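Local coordinates for phosphorylated carbohydrates phosphatase TM_1254 (Thermotoga maritima msb8, PDB 3KBB), which removes phosphate from sugar phosphates such as erythrose 4-phosphate, fructose 6-phosphate, 2-deoxyglucose 6-phosphate and mannose 6-phosphate, working with a divalent metal cation, at residues F6-V11 against L105-P110. Numbering follows the deposited sequence.
Sequences FDMDGV and LATSTP. With SO4 (sulfate ion), chain D.
Sulfate oxygen O1 is gripped from both segments: the backbone N of D9 donates to it at 2.9 Å, and the hydroxyl OG1 of T107 at 2.7 Å. The sulfate, probably from the crystallisation liquor, spans the ends of two neighbouring parallel strands, 3-7 and 102-106, joined by a nearly straight bond from A106 N to F6 O (2.9 Å). Beyond them, S108 N points almost directly at sulfate O4 (2.8 Å, 173°), and K140 NZ also hydrogen-bonds the sulfate. T107 suits its place because OG1, anti to the backbone N (chi1 178°), reaches the anion while accepting T109 N at 3.0 Å, an ST turn that steadies the loop. D7, the nucleophile by similarity, sends OD1 to within 2.9 Å of sulfate O4 and equally near A106 O; OD1 and A106 O are both acceptors and share no hydrogen bond, while K140 forms a salt bridge with OD1. An asparagine in place of D7 would probably weaken the pairing with K140 and take away the carboxylate assigned, by similarity, as the nucleophile. The long selenomethionine M8 reaches from one loop to the other: its CB packs on L105 CD1 (3.7 Å), while a bend at chi3 (68°) lays CE beside the hydroxyls of T107 and T109. On the face of the sheet away from L105, small A106 touches Y146 and V149 of helix 144-153. Backbone N-H groups, a threonine hydroxyl and a lysine around a tetrahedral anion beside the aspartate are consistent with the phosphate site of a HAD-family phosphatase, the sulfate standing in for the substrate's phosphoryl group.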
ATOM      1  N   PHE A   6      -4.729  -1.960   8.948  1.00 16.08           N
ATOM      2  CA  PHE A   6      -4.766  -1.974   7.497  1.00 17.61           C
ATOM      3  C   PHE A   6      -3.413  -1.613   6.933  1.00 17.20           C
ATOM      4  O   PHE A   6      -2.812  -0.607   7.336  1.00 18.15           O
ATOM      5  CB  PHE A   6      -5.755  -0.940   6.972  1.00 17.36           C
ATOM      6  CG  PHE A   6      -7.199  -1.332   7.143  1.00 18.82           C
ATOM      7  CD1 PHE A   6      -7.924  -1.858   6.061  1.00 18.71           C
ATOM      8  CD2 PHE A   6      -7.835  -1.194   8.388  1.00 22.23           C
ATOM      9  CE1 PHE A   6      -9.295  -2.222   6.215  1.00 19.38           C
ATOM     10  CE2 PHE A   6      -9.183  -1.558   8.537  1.00 18.96           C
ATOM     11  CZ  PHE A   6      -9.889  -2.093   7.446  1.00 19.54           C
ATOM     12  N   ASP A   7      -2.956  -2.350   5.932  1.00 17.12           N
ATOM     13  CA  ASP A   7      -1.942  -1.804   5.026  1.00 18.01           C
ATOM     14  C   ASP A   7      -2.574  -0.689   4.184  1.00 18.29           C
ATOM     15  O   ASP A   7      -3.810  -0.636   4.042  1.00 17.30           O
ATOM     16  CB  ASP A   7      -1.414  -2.920   4.122  1.00 18.39           C
ATOM     17  CG  ASP A   7      -0.188  -2.496   3.335  1.00 21.42           C
ATOM     18  OD1 ASP A   7       0.574  -1.641   3.826  1.00 20.26           O
ATOM     19  OD2 ASP A   7      -0.037  -2.994   2.215  1.00 26.11           O
HETATM   20  N   MSE A   8      -1.759   0.228   3.661  1.00 17.47           N
HETATM   21  CA  MSE A   8      -2.311   1.372   2.916  1.00 17.97           C
HETATM   22  C   MSE A   8      -2.439   1.048   1.437  1.00 17.99           C
HETATM   23  O   MSE A   8      -3.556   0.847   0.927  1.00 17.09           O
HETATM   24  CB  MSE A   8      -1.467   2.638   3.169  1.00 18.44           C
HETATM   25  CG  MSE A   8      -2.080   3.789   2.493  1.00 16.15           C
HETATM   26 SE   MSE A   8      -1.041   5.434   2.726  1.00 22.89          SE
HETATM   27  CE  MSE A   8       0.532   4.990   1.707  1.00 16.05           C
ATOM     28  N   ASP A   9      -1.310   0.965   0.748  1.00 18.12           N
ATOM     29  CA  ASP A   9      -1.361   0.816  -0.683  1.00 19.86           C
ATOM     30  C   ASP A   9      -1.741  -0.599  -1.047  1.00 20.29           C
ATOM     31  O   ASP A   9      -1.108  -1.564  -0.613  1.00 21.68           O
ATOM     32  CB  ASP A   9      -0.027   1.133  -1.295  1.00 21.08           C
ATOM     33  CG  ASP A   9      -0.089   1.099  -2.792  1.00 23.41           C
ATOM     34  OD1 ASP A   9      -0.616   2.055  -3.357  1.00 27.19           O
ATOM     35  OD2 ASP A   9       0.364   0.101  -3.396  1.00 30.52           O
ATOM     36  N   GLY A  10      -2.757  -0.696  -1.868  1.00 20.95           N
ATOM     37  CA  GLY A  10      -3.278  -1.988  -2.281  1.00 22.05           C
ATOM     38  C   GLY A  10      -4.423  -2.472  -1.411  1.00 22.62           C
ATOM     39  O   GLY A  10      -4.981  -3.544  -1.664  1.00 24.21           O
ATOM     40  N   VAL A  11      -4.778  -1.710  -0.381  1.00 21.07           N
ATOM     41  CA  VAL A  11      -5.926  -2.036   0.436  1.00 20.26           C
ATOM     42  C   VAL A  11      -6.827  -0.827   0.483  1.00 20.47           C
ATOM     43  O   VAL A  11      -7.944  -0.879   0.029  1.00 20.49           O
ATOM     44  CB  VAL A  11      -5.534  -2.477   1.881  1.00 21.35           C
ATOM     45  CG1 VAL A  11      -6.738  -2.812   2.681  1.00 20.41           C
ATOM     46  CG2 VAL A  11      -4.520  -3.639   1.870  1.00 19.65           C
ATOM     47  N   LEU A 105      -3.116   1.981  10.857  1.00 18.01           N
ATOM     48  CA  LEU A 105      -2.573   1.918   9.507  1.00 19.12           C
ATOM     49  C   LEU A 105      -1.105   1.509   9.629  1.00 19.27           C
ATOM     50  O   LEU A 105      -0.390   2.003  10.513  1.00 20.43           O
ATOM     51  CB  LEU A 105      -2.606   3.317   8.891  1.00 19.23           C
ATOM     52  CG  LEU A 105      -2.033   3.181   7.491  1.00 19.52           C
ATOM     53  CD1 LEU A 105      -3.099   2.754   6.495  1.00 22.27           C
ATOM     54  CD2 LEU A 105      -1.286   4.431   7.051  1.00 24.45           C
ATOM     55  N   ALA A 106      -0.640   0.597   8.771  1.00 19.67           N
ATOM     56  CA  ALA A 106       0.785   0.294   8.691  1.00 20.29           C
ATOM     57  C   ALA A 106       1.153   0.376   7.199  1.00 22.15           C
ATOM     58  O   ALA A 106       0.451  -0.185   6.337  1.00 23.12           O
ATOM     59  CB  ALA A 106       1.126  -1.065   9.294  1.00 20.48           C
ATOM     60  N   THR A 107       2.216   1.099   6.875  1.00 17.90           N
ATOM     61  CA  THR A 107       2.627   1.215   5.485  1.00 18.53           C
ATOM     62  C   THR A 107       4.128   1.327   5.388  1.00 17.71           C
ATOM     63  O   THR A 107       4.750   1.945   6.253  1.00 18.95           O
ATOM     64  CB  THR A 107       1.981   2.424   4.783  1.00 17.87           C
ATOM     65  OG1 THR A 107       2.450   2.505   3.432  1.00 18.34           O
ATOM     66  CG2 THR A 107       2.303   3.756   5.530  1.00 19.58           C
ATOM     67  N   SER A 108       4.710   0.754   4.329  1.00 18.40           N
ATOM     68  CA  SER A 108       6.130   0.919   4.065  1.00 18.70           C
ATOM     69  C   SER A 108       6.450   2.327   3.537  1.00 19.54           C
ATOM     70  O   SER A 108       7.618   2.728   3.473  1.00 20.81           O
ATOM     71  CB  SER A 108       6.586  -0.122   3.017  1.00 19.80           C
ATOM     72  OG  SER A 108       6.304  -1.434   3.491  1.00 22.62           O
ATOM     73  N   THR A 109       5.424   3.038   3.077  1.00 18.33           N
ATOM     74  CA  THR A 109       5.587   4.375   2.500  1.00 19.43           C
ATOM     75  C   THR A 109       5.991   5.343   3.610  1.00 19.98           C
ATOM     76  O   THR A 109       5.405   5.286   4.688  1.00 19.59           O
ATOM     77  CB  THR A 109       4.253   4.871   1.919  1.00 20.03           C
ATOM     78  OG1 THR A 109       3.843   3.993   0.856  1.00 20.42           O
ATOM     79  CG2 THR A 109       4.406   6.272   1.364  1.00 20.78           C
ATOM     80  N   PRO A 110       7.016   6.188   3.362  1.00 21.46           N
ATOM     81  CA  PRO A 110       7.392   7.209   4.382  1.00 21.31           C
ATOM     82  C   PRO A 110       6.247   8.092   4.799  1.00 19.70           C
ATOM     83  O   PRO A 110       5.354   8.417   4.015  1.00 18.74           O
ATOM     84  CB  PRO A 110       8.468   8.053   3.674  1.00 21.43           C
ATOM     85  CG  PRO A 110       9.121   7.071   2.732  1.00 24.10           C
ATOM     86  CD  PRO A 110       7.917   6.251   2.197  1.00 22.95           C
TER
HETATM   87  S   SO4 D 226       2.554  -0.090   1.658  0.50 27.07           S
HETATM   88  O1  SO4 D 226       1.277   0.537   2.034  0.50 14.21           O
HETATM   89  O2  SO4 D 226       2.383  -0.897   0.453  0.50 20.72           O
HETATM   90  O3  SO4 D 226       3.530   0.949   1.257  0.50 24.57           O
HETATM   91  O4  SO4 D 226       3.133  -0.987   2.716  0.50 20.48           O